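Long-range contacts in ADP-ribosylating toxin CARDS (PDB 4TLV), which transfers ADP-ribose from NAD(+) to multiple target proteins and causes vacuolization of mammalian cells and loss of respiratory epithelial integrity, acting as the main virulence factor of its bacterium: residues 272-277 / 312-317; 287-292 / 300-305; 319-324 / 432-437; 376-381 / 418-423. All coordinates share one frame; numbering follows the deposited sequence.

All four contacts belong to the D2 region and cluster around its beta-trefoil. Interaction 1 joins the polypeptide entering D2 to strand 315-317; interaction 2, which falls between its two segments in sequence, is the hairpin of strands 287-293 and 298-303, about 13 Å away between centres. Interaction 3 couples the turn after strand 315-317 to the polypeptide leaving the trefoil, its centre about 11 Å from that of interaction 1, and its two segments bracket those of interaction 4 along the chain. Interactions 2 and 4 share the large antiparallel sheet and meet through Leu418. Interactions 1 and 3 bind the chain entering and leaving D2, while 2 and 4 pair strands within it.

Interaction 1: residues 272-277 / 312-317; sequences LEDTPV and QTIFFW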
# COMPACT_ATOMS: atom_id res chain seq x y z
N LEU A 272 -4.91 -0.31 20.06
CA LEU A 272 -3.47 -0.32 19.80
C LEU A 272 -2.66 -0.23 21.08
O LEU A 272 -3.00 0.54 21.97
CB LEU A 272 -3.05 0.84 18.87
CG LEU A 272 -3.76 0.87 17.50
CD1 LEU A 272 -3.21 1.99 16.65
CD2 LEU A 272 -3.62 -0.47 16.79
N GLU A 273 -1.59 -1.02 21.16
CA GLU A 273 -0.66 -1.01 22.29
C GLU A 273 0.75 -1.00 21.73
O GLU A 273 0.99 -1.50 20.64
CB GLU A 273 -0.82 -2.27 23.15
CG GLU A 273 -2.20 -2.48 23.73
CD GLU A 273 -2.48 -3.94 24.12
OE1 GLU A 273 -1.71 -4.86 23.74
OE2 GLU A 273 -3.51 -4.15 24.80
N ASP A 274 1.68 -0.44 22.50
CA ASP A 274 3.09 -0.46 22.13
C ASP A 274 3.66 -1.83 22.42
O ASP A 274 3.60 -2.31 23.56
CB ASP A 274 3.85 0.60 22.93
CG ASP A 274 3.54 2.02 22.47
OD1 ASP A 274 2.94 2.21 21.38
OD2 ASP A 274 3.92 2.95 23.20
N THR A 275 4.22 -2.48 21.41
CA THR A 275 4.74 -3.83 21.58
C THR A 275 6.21 -3.94 21.17
O THR A 275 6.56 -3.64 20.03
CB THR A 275 3.94 -4.85 20.72
OG1 THR A 275 4.00 -4.47 19.34
CG2 THR A 275 2.47 -4.89 21.14
N PRO A 276 7.07 -4.38 22.10
CA PRO A 276 8.42 -4.78 21.68
C PRO A 276 8.32 -6.12 20.95
O PRO A 276 7.26 -6.76 20.98
CB PRO A 276 9.15 -4.96 23.01
CG PRO A 276 8.06 -5.34 23.97
CD PRO A 276 6.92 -4.43 23.56
N VAL A 277 9.40 -6.54 20.30
CA VAL A 277 9.38 -7.74 19.48
C VAL A 277 10.49 -8.70 19.91
O VAL A 277 11.67 -8.32 19.93
CB VAL A 277 9.57 -7.40 17.98
CG1 VAL A 277 9.53 -8.67 17.14
CG2 VAL A 277 8.48 -6.39 17.52
N GLN A 312 15.86 1.94 19.63
CA GLN A 312 14.43 2.06 19.84
C GLN A 312 13.82 0.66 19.70
O GLN A 312 14.33 -0.17 18.94
CB GLN A 312 13.84 3.10 18.88
CG GLN A 312 14.32 4.52 19.26
CD GLN A 312 13.74 5.60 18.37
OE1 GLN A 312 12.78 5.37 17.64
NE2 GLN A 312 14.32 6.80 18.43
N THR A 313 12.76 0.40 20.45
CA THR A 313 12.38 -0.97 20.75
C THR A 313 10.93 -1.29 20.39
O THR A 313 10.54 -2.45 20.42
CB THR A 313 12.55 -1.27 22.26
OG1 THR A 313 11.61 -0.49 23.02
CG2 THR A 313 13.96 -0.92 22.74
N ILE A 314 10.14 -0.28 20.07
CA ILE A 314 8.72 -0.52 19.78
C ILE A 314 8.44 -0.52 18.28
O ILE A 314 8.75 0.44 17.58
CB ILE A 314 7.80 0.51 20.47
CG1 ILE A 314 8.04 0.54 21.99
CG2 ILE A 314 6.32 0.25 20.08
CD1 ILE A 314 7.88 -0.84 22.72
N PHE A 315 7.84 -1.61 17.80
CA PHE A 315 7.53 -1.77 16.38
C PHE A 315 6.06 -2.14 16.20
O PHE A 315 5.42 -2.62 17.13
CB PHE A 315 8.39 -2.86 15.73
CG PHE A 315 9.88 -2.58 15.79
CD1 PHE A 315 10.60 -2.87 16.94
CD2 PHE A 315 10.54 -2.02 14.71
CE1 PHE A 315 11.95 -2.61 17.02
CE2 PHE A 315 11.91 -1.76 14.78
CZ PHE A 315 12.62 -2.05 15.95
N PHE A 316 5.55 -1.90 15.00
CA PHE A 316 4.24 -2.42 14.64
C PHE A 316 4.24 -2.88 13.19
O PHE A 316 5.05 -2.41 12.38
CB PHE A 316 3.13 -1.38 14.89
CG PHE A 316 3.28 -0.10 14.11
CD1 PHE A 316 2.77 -0.01 12.82
CD2 PHE A 316 3.86 1.02 14.68
CE1 PHE A 316 2.88 1.18 12.09
CE2 PHE A 316 3.97 2.22 13.96
CZ PHE A 316 3.49 2.29 12.66
N TRP A 317 3.34 -3.80 12.87
CA TRP A 317 3.21 -4.33 11.53
C TRP A 317 1.91 -3.73 11.00
O TRP A 317 0.86 -3.89 11.63
CB TRP A 317 3.12 -5.86 11.62
CG TRP A 317 3.07 -6.60 10.30
CD1 TRP A 317 3.73 -6.29 9.15
CD2 TRP A 317 2.35 -7.80 10.03
NE1 TRP A 317 3.44 -7.21 8.16
CE2 TRP A 317 2.60 -8.16 8.69
CE3 TRP A 317 1.51 -8.61 10.80
CZ2 TRP A 317 2.02 -9.28 8.09
CZ3 TRP A 317 0.95 -9.73 10.22
CH2 TRP A 317 1.20 -10.05 8.87
O HOH W 1 3.67 -1.40 18.71
O HOH W 2 11.71 -4.86 20.63
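The carbonyl oxygen of Thr313 takes one hydrogen bond, from water 2 at 2.7 Å from Thr313 O, and a CA-H...O contact from Pro276 CA, 3.4 Å from the same oxygen. Water 2 also accepts from Val277 N, so it bridges the two backbones where the chain runs into the D2 beta-trefoil. Proline lacks an N-H, and the conventional backbone bonds here come from its neighbours and the waters. One direct backbone bond joins the segments, a long one from Phe315 N to Thr275 O at 3.3 Å, nearly straight at hydrogen (164°). Water 1 adds a further bridge, accepting from Thr275 N and donating to Phe315 O at 2.7 Å, with a weaker link to Glu273 O.

Ile314 supplies the apolar half. Its two branches divide the work: CG2 lies 3.8 Å from Asp274 CB, while CD1 packs 3.8 Å from Pro276 CD, the proline and isoleucine side chains lying side by side and pointing the same way. Branched isoleucine can therefore touch the N-CD side of a proline ring and the CB of an aspartate at once. The carboxylate of Asp274 turns to Lys326 in a salt bridge. Asp274 closes the solvent-exposed KELED motif, which is involved in trafficking to the host endoplasmic reticulum, and the last residue of that motif is thus packed on Ile314 and paired with Lys326. Deeper in, Val277 crosses Phe315 at about a right angle, and Val277 CG2, anti to its own carbonyl carbon, rests 4.0 Å from Phe315 CB.

Interaction 2: residues 287-292 / 300-305; sequences TFMLQA and FLVEVN
Thr287 meets Val304 at the end of the pairing: Thr287 O accepts from Val304 N, and the two CG2 methyls lie 3.7 Å apart, their side chains side by side and pointing the same way. The hydroxyl of Thr287 bonds to Arg280, and Thr287 N reaches Glu303 OE2 through water 3. Phe288 follows, in a non-hydrogen-bonded pair with Glu303. The CD2 corner of its ring lies obliquely between Glu303 CA, at 3.6 Å, and Leu301 CB, at 3.9 Å, with Val302 C at the edge, and the ring also forms a T-shaped stack with Trp392. The bulk and apolarity of phenylalanine suit this buried face.

Met289 turns to the other face and pairs with Val302 through two backbone bonds, Met289 N to Val302 O being 2.8 Å. Met289 CG, beside its own backbone N, lies 4.0 Å from Val304 CG2. Leu290, back on the Phe288 face, brings CD1 within 4.3 Å of Leu301 CD2. Gln291 forms the next hydrogen-bonded pair, with Phe300, a bond running in each direction. Its extended chain carries OE1 to within 3.4 Å of Val302 CG2 and close to the Phe300 ring. Phe300 CG lies between the backbone N and the carbonyl carbon (chi1 48°). Gln291 O sits 3.9 Å above the plane of the Phe300 ring, over its centre, while accepting from Phe300 N. Side chains alternating between the two faces, with hydrogen-bonded and non-hydrogen-bonded pairs in turn, mark an antiparallel beta hairpin, the building unit of the beta-trefoil fold.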
# COMPACT_ATOMS: atom_id res chain seq x y z
N THR A 287 17.00 -16.31 22.77
CA THR A 287 15.94 -15.33 22.58
C THR A 287 16.52 -13.93 22.44
O THR A 287 17.46 -13.57 23.16
CB THR A 287 14.93 -15.37 23.75
OG1 THR A 287 14.37 -16.70 23.82
CG2 THR A 287 13.79 -14.36 23.54
N PHE A 288 15.96 -13.16 21.52
CA PHE A 288 16.46 -11.83 21.23
C PHE A 288 15.34 -10.81 21.15
O PHE A 288 14.21 -11.13 20.78
CB PHE A 288 17.16 -11.79 19.87
CG PHE A 288 18.32 -12.76 19.74
CD1 PHE A 288 18.10 -14.05 19.32
CD2 PHE A 288 19.61 -12.35 20.03
CE1 PHE A 288 19.16 -14.95 19.19
CE2 PHE A 288 20.67 -13.24 19.90
CZ PHE A 288 20.44 -14.54 19.48
N MET A 289 15.69 -9.57 21.45
CA MET A 289 14.80 -8.45 21.21
C MET A 289 15.25 -7.73 19.95
O MET A 289 16.44 -7.42 19.78
CB MET A 289 14.83 -7.48 22.38
CG MET A 289 14.21 -8.04 23.65
SD MET A 289 14.48 -6.91 25.01
CE MET A 289 16.22 -7.14 25.35
N LEU A 290 14.29 -7.46 19.07
CA LEU A 290 14.52 -6.65 17.90
C LEU A 290 14.70 -5.19 18.32
O LEU A 290 13.91 -4.68 19.12
CB LEU A 290 13.31 -6.76 16.97
CG LEU A 290 13.42 -6.04 15.63
CD1 LEU A 290 14.51 -6.70 14.77
CD2 LEU A 290 12.07 -6.08 14.93
N GLN A 291 15.73 -4.53 17.79
CA GLN A 291 15.94 -3.12 18.10
C GLN A 291 16.44 -2.37 16.86
O GLN A 291 16.94 -2.99 15.93
CB GLN A 291 16.93 -2.96 19.26
CG GLN A 291 16.39 -3.51 20.57
CD GLN A 291 17.32 -3.32 21.72
OE1 GLN A 291 18.42 -2.80 21.56
NE2 GLN A 291 16.88 -3.74 22.91
N ALA A 292 16.29 -1.05 16.83
CA ALA A 292 16.74 -0.29 15.66
C ALA A 292 17.12 1.14 16.04
O ALA A 292 16.65 1.68 17.03
CB ALA A 292 15.68 -0.31 14.53
N PHE A 300 19.03 -4.48 14.54
CA PHE A 300 19.86 -5.52 15.14
C PHE A 300 19.14 -6.26 16.26
O PHE A 300 18.05 -5.88 16.68
CB PHE A 300 21.15 -4.91 15.66
CG PHE A 300 20.94 -3.70 16.49
CD1 PHE A 300 20.89 -2.45 15.90
CD2 PHE A 300 20.77 -3.80 17.86
CE1 PHE A 300 20.68 -1.31 16.68
CE2 PHE A 300 20.56 -2.67 18.63
CZ PHE A 300 20.51 -1.43 18.04
N LEU A 301 19.79 -7.30 16.75
CA LEU A 301 19.21 -8.18 17.76
C LEU A 301 20.06 -8.12 19.02
O LEU A 301 21.29 -8.15 18.95
CB LEU A 301 19.19 -9.62 17.23
CG LEU A 301 18.48 -9.88 15.91
CD1 LEU A 301 18.97 -11.18 15.28
CD2 LEU A 301 16.98 -9.93 16.14
N VAL A 302 19.40 -8.05 20.17
CA VAL A 302 20.08 -8.03 21.46
C VAL A 302 19.57 -9.22 22.25
O VAL A 302 18.36 -9.39 22.41
CB VAL A 302 19.78 -6.73 22.21
CG1 VAL A 302 20.31 -6.78 23.65
CG2 VAL A 302 20.36 -5.54 21.45
N GLU A 303 20.49 -10.06 22.73
CA GLU A 303 20.06 -11.28 23.41
C GLU A 303 19.46 -10.97 24.77
O GLU A 303 19.95 -10.10 25.49
CB GLU A 303 21.21 -12.28 23.55
CG GLU A 303 20.78 -13.58 24.21
CD GLU A 303 21.82 -14.68 24.09
OE1 GLU A 303 22.92 -14.41 23.55
OE2 GLU A 303 21.54 -15.82 24.53
N VAL A 304 18.39 -11.69 25.12
CA VAL A 304 17.68 -11.45 26.37
C VAL A 304 18.40 -11.96 27.62
O VAL A 304 18.73 -11.17 28.51
CB VAL A 304 16.27 -12.09 26.34
CG1 VAL A 304 15.60 -11.95 27.70
CG2 VAL A 304 15.43 -11.47 25.25
N ASN A 305 18.63 -13.27 27.69
CA ASN A 305 19.20 -13.90 28.89
C ASN A 305 18.23 -13.97 30.07
O ASN A 305 18.60 -14.33 31.19
CB ASN A 305 20.50 -13.20 29.32
CG ASN A 305 21.64 -13.46 28.36
OD1 ASN A 305 21.91 -14.60 28.00
ND2 ASN A 305 22.33 -12.39 27.95
O HOH W 3 18.86 -16.31 25.10

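Interaction 3: residues 319-324 / 432-437; sequences VYQRIC and VTMRAA
Val319 lies against the backbone of the 432-437 segment, its two methyls flanking Arg435 O. CG1 leans to Met434, 3.6 Å from Met434 O and 4.1 Å from Met434 CB, whereas CG2 leans to the last residue, 4.3 Å from Ala437 CB. A compact branched side chain suits this buried niche, where it must fit closely against main-chain atoms. The backbones are also near, with Val319 N 3.0 Å from Arg435 O. Beside it, Ala437 presents its methyl to the edge of Tyr320, near the ring plane, in a tight contact with CB 3.4 Å from Tyr320 CE2; alanine's lone methyl fits at the ring edge with no further atoms to place. Arg322 NH2 is 4.0 Å from the same Ala437 CB, and one face of its guanidinium is toward Tyr320 CG. Gln321 and Met434 lie side by side, CG to SD at 4.2 Å.

In the second shell, Asp318 holds Arg322 by a salt bridge and Thr439 O by a hydrogen bond. The amide nitrogen of Gln321 bonds to Glu381 and to Trp364 O, while the guanidinium of Arg435 bonds to Glu273 O. Residues of the mono-ADP-ribosyltransferase domain also reach the contact: Arg61 donates to Met434 O, while Tyr131 touches Val319 and Ala130 touches Tyr320. The contact is thus a domain junction, where the D2 trefoil and the chain leaving it toward D3 abut the catalytic domain.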
# COMPACT_ATOMS: atom_id res chain seq x y z
N VAL A 319 -0.94 -2.41 7.63
CA VAL A 319 -1.72 -3.05 6.58
C VAL A 319 -1.06 -3.00 5.21
O VAL A 319 -1.52 -3.67 4.29
CB VAL A 319 -3.12 -2.41 6.46
CG1 VAL A 319 -4.04 -2.91 7.59
CG2 VAL A 319 -2.99 -0.88 6.47
N TYR A 320 0.03 -2.24 5.10
CA TYR A 320 0.87 -2.28 3.89
C TYR A 320 1.92 -3.37 4.04
O TYR A 320 2.79 -3.53 3.19
CB TYR A 320 1.55 -0.92 3.65
CG TYR A 320 0.57 0.18 3.35
CD1 TYR A 320 -0.04 0.26 2.11
CD2 TYR A 320 0.24 1.11 4.30
CE1 TYR A 320 -0.97 1.26 1.83
CE2 TYR A 320 -0.69 2.11 4.03
CZ TYR A 320 -1.29 2.17 2.79
OH TYR A 320 -2.19 3.18 2.52
N GLN A 321 1.82 -4.12 5.13
CA GLN A 321 2.77 -5.19 5.47
C GLN A 321 4.13 -4.71 6.00
O GLN A 321 5.07 -5.50 6.06
CB GLN A 321 2.98 -6.16 4.28
CG GLN A 321 1.74 -6.91 3.85
CD GLN A 321 2.01 -7.95 2.76
OE1 GLN A 321 1.52 -7.69 1.56
NE2 GLN A 321 2.68 -8.97 3.00
N ARG A 322 4.23 -3.44 6.40
CA ARG A 322 5.50 -2.90 6.83
C ARG A 322 5.68 -3.09 8.32
O ARG A 322 4.72 -3.03 9.08
CB ARG A 322 5.60 -1.41 6.50
CG ARG A 322 5.32 -1.08 5.02
CD ARG A 322 5.35 0.45 4.81
NE ARG A 322 4.26 1.12 5.50
CZ ARG A 322 3.91 2.39 5.27
NH1 ARG A 322 4.57 3.10 4.38
NH2 ARG A 322 2.91 2.95 5.97
N ILE A 323 6.91 -3.35 8.73
CA ILE A 323 7.21 -3.33 10.16
C ILE A 323 7.89 -2.00 10.46
O ILE A 323 9.02 -1.76 10.03
CB ILE A 323 8.16 -4.51 10.53
CG1 ILE A 323 7.51 -5.84 10.16
CG2 ILE A 323 8.51 -4.46 12.02
CD1 ILE A 323 8.50 -7.02 10.11
N CYS A 324 7.19 -1.12 11.18
CA CYS A 324 7.65 0.25 11.37
C CYS A 324 8.06 0.51 12.81
O CYS A 324 7.45 -0.03 13.74
CB CYS A 324 6.54 1.25 11.05
SG CYS A 324 5.74 1.08 9.45
N VAL A 432 1.55 -9.50 15.72
CA VAL A 432 1.47 -10.35 14.53
C VAL A 432 0.15 -10.21 13.77
O VAL A 432 -0.30 -11.15 13.10
CB VAL A 432 1.79 -11.82 14.88
CG1 VAL A 432 3.21 -11.92 15.44
CG2 VAL A 432 0.77 -12.38 15.86
N THR A 433 -0.43 -9.01 13.84
CA THR A 433 -1.60 -8.64 13.07
C THR A 433 -1.32 -7.28 12.42
O THR A 433 -0.46 -6.55 12.87
CB THR A 433 -2.86 -8.52 13.95
OG1 THR A 433 -2.69 -7.43 14.86
CG2 THR A 433 -3.08 -9.82 14.75
N MET A 434 -2.05 -6.94 11.36
CA MET A 434 -1.75 -5.73 10.62
C MET A 434 -2.66 -4.57 11.04
O MET A 434 -3.86 -4.59 10.78
CB MET A 434 -1.87 -6.01 9.11
CG MET A 434 -0.74 -6.86 8.57
SD MET A 434 -1.08 -7.45 6.91
CE MET A 434 -1.90 -8.97 7.27
N ARG A 435 -2.07 -3.56 11.68
CA ARG A 435 -2.83 -2.43 12.21
C ARG A 435 -2.91 -1.34 11.15
O ARG A 435 -2.17 -1.37 10.16
CB ARG A 435 -2.15 -1.87 13.46
CG ARG A 435 -0.82 -1.13 13.20
CD ARG A 435 -0.41 -0.22 14.41
NE ARG A 435 -0.23 -1.01 15.63
CZ ARG A 435 0.18 -0.53 16.80
NH1 ARG A 435 0.49 0.75 16.92
NH2 ARG A 435 0.31 -1.35 17.85
N ALA A 436 -3.80 -0.38 11.35
CA ALA A 436 -3.92 0.74 10.43
C ALA A 436 -2.58 1.50 10.33
O ALA A 436 -1.83 1.59 11.30
CB ALA A 436 -5.06 1.69 10.87
N ALA A 437 -2.30 2.03 9.15
CA ALA A 437 -1.05 2.71 8.88
C ALA A 437 -1.04 4.13 9.44
O ALA A 437 -2.10 4.71 9.63
CB ALA A 437 -0.80 2.73 7.38

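Interaction 4: residues 376-381 / 418-423; sequences FRVSSE and LQIIVD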
# COMPACT_ATOMS: atom_id res chain seq x y z
N PHE A 376 5.83 -17.58 15.02
CA PHE A 376 5.55 -17.00 13.72
C PHE A 376 6.81 -16.82 12.87
O PHE A 376 7.77 -16.19 13.30
CB PHE A 376 4.84 -15.66 13.90
CG PHE A 376 3.46 -15.78 14.50
CD1 PHE A 376 3.29 -16.00 15.85
CD2 PHE A 376 2.33 -15.65 13.70
CE1 PHE A 376 2.02 -16.12 16.41
CE2 PHE A 376 1.06 -15.76 14.25
CZ PHE A 376 0.91 -16.00 15.60
N ARG A 377 6.77 -17.38 11.67
CA ARG A 377 7.82 -17.17 10.69
C ARG A 377 7.58 -15.83 10.01
O ARG A 377 6.45 -15.48 9.66
CB ARG A 377 7.81 -18.29 9.66
CG ARG A 377 8.63 -18.02 8.38
CD ARG A 377 8.68 -19.30 7.52
NE ARG A 377 9.47 -20.34 8.18
CZ ARG A 377 9.25 -21.65 8.07
NH1 ARG A 377 8.25 -22.12 7.33
NH2 ARG A 377 10.04 -22.50 8.70
N VAL A 378 8.64 -15.06 9.85
CA VAL A 378 8.53 -13.73 9.24
C VAL A 378 9.23 -13.79 7.89
O VAL A 378 10.43 -14.05 7.84
CB VAL A 378 9.17 -12.68 10.14
CG1 VAL A 378 9.15 -11.28 9.48
CG2 VAL A 378 8.44 -12.64 11.49
N SER A 379 8.48 -13.56 6.81
CA SER A 379 9.01 -13.76 5.46
C SER A 379 8.99 -12.45 4.68
O SER A 379 8.09 -11.64 4.84
CB SER A 379 8.17 -14.81 4.71
OG SER A 379 8.19 -16.04 5.39
N SER A 380 9.98 -12.27 3.82
CA SER A 380 10.01 -11.08 2.95
C SER A 380 9.27 -11.28 1.62
O SER A 380 9.47 -12.29 0.94
CB SER A 380 11.45 -10.69 2.66
OG SER A 380 11.48 -9.63 1.72
N GLU A 381 8.42 -10.32 1.25
CA GLU A 381 7.75 -10.37 -0.05
C GLU A 381 8.75 -10.20 -1.20
O GLU A 381 8.45 -10.51 -2.34
CB GLU A 381 6.65 -9.31 -0.18
CG GLU A 381 5.46 -9.50 0.75
CD GLU A 381 4.57 -10.68 0.35
OE1 GLU A 381 4.85 -11.35 -0.67
OE2 GLU A 381 3.58 -10.92 1.06
N LEU A 418 14.98 -17.41 12.98
CA LEU A 418 14.38 -16.77 14.14
C LEU A 418 12.90 -16.65 13.87
O LEU A 418 12.49 -16.26 12.78
CB LEU A 418 14.93 -15.37 14.30
CG LEU A 418 16.42 -15.23 14.57
CD1 LEU A 418 16.86 -13.83 14.21
CD2 LEU A 418 16.67 -15.53 16.04
N GLN A 419 12.09 -16.97 14.87
CA GLN A 419 10.65 -16.85 14.74
C GLN A 419 10.14 -16.01 15.89
O GLN A 419 10.70 -16.02 16.98
CB GLN A 419 9.99 -18.23 14.71
CG GLN A 419 10.39 -19.05 13.47
CD GLN A 419 9.66 -20.38 13.35
OE1 GLN A 419 8.99 -20.82 14.28
NE2 GLN A 419 9.77 -21.01 12.18
N ILE A 420 9.09 -15.24 15.64
CA ILE A 420 8.52 -14.42 16.69
C ILE A 420 7.81 -15.32 17.69
O ILE A 420 7.07 -16.21 17.31
CB ILE A 420 7.52 -13.40 16.13
CG1 ILE A 420 8.27 -12.46 15.17
CG2 ILE A 420 6.86 -12.62 17.28
CD1 ILE A 420 7.49 -11.26 14.73
N ILE A 421 8.05 -15.08 18.97
CA ILE A 421 7.35 -15.84 19.99
C ILE A 421 6.39 -14.92 20.73
O ILE A 421 6.75 -13.82 21.15
CB ILE A 421 8.34 -16.51 20.97
CG1 ILE A 421 9.22 -15.45 21.64
CG2 ILE A 421 9.20 -17.52 20.21
CD1 ILE A 421 10.13 -15.98 22.76
N VAL A 422 5.16 -15.39 20.88
CA VAL A 422 4.11 -14.60 21.49
C VAL A 422 3.75 -15.18 22.85
O VAL A 422 3.37 -16.35 22.96
CB VAL A 422 2.85 -14.58 20.61
CG1 VAL A 422 1.70 -13.88 21.34
CG2 VAL A 422 3.15 -13.88 19.28
N ASP A 423 3.84 -14.35 23.87
CA ASP A 423 3.58 -14.76 25.23
C ASP A 423 3.56 -13.52 26.11
O ASP A 423 4.07 -12.47 25.73
CB ASP A 423 4.69 -15.71 25.70
CG ASP A 423 4.41 -16.29 27.06
OD1 ASP A 423 3.68 -17.31 27.12
OD2 ASP A 423 4.92 -15.73 28.07
O HOH W 4 11.24 -16.54 10.33
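The ring of Phe376 has Ile420 O at its edge, near the ring plane, and Val422 approaching obliquely, with CG2 3.8 Å from Phe376 CE1. With Phe376 CG anti to its carbonyl carbon (chi1 -67°), the ring leans to the side of Val422, two residues past its pair partner Ile420. The second pair of flat groups is polar: the guanidinium of Arg377 and the amide of Gln419 are turned 77° apart, Arg377 NH2 standing 3.8 Å from Gln419 NE2. Both nitrogens are donors and do not bond to each other; instead Glu417 OE2 accepts from both side chains, in a salt bridge with Arg377 NE and a weak hydrogen bond from Gln419 NE2.

The backbones pair briefly. Phe376 and Ile420 exchange two hydrogen bonds, Phe376 N to Ile420 O at 2.9 Å and Ile420 N to Phe376 O at 2.8 Å. The strands then diverge, their directions differing by 126°, and water 4 takes over, accepting from Val378 N and donating to Leu418 O at 2.8 Å. On the apolar side, Val378 CG2 packs 3.6 Å from Ile420 CD1, beta-branched residues that suit buried strands.

Within the trefoil, strand 375-380 also pairs with strand 364-368, and strand 415-421 with strands 278-281 and 388-393, with Ile420 touching Leu279 and Val378 touching Leu390.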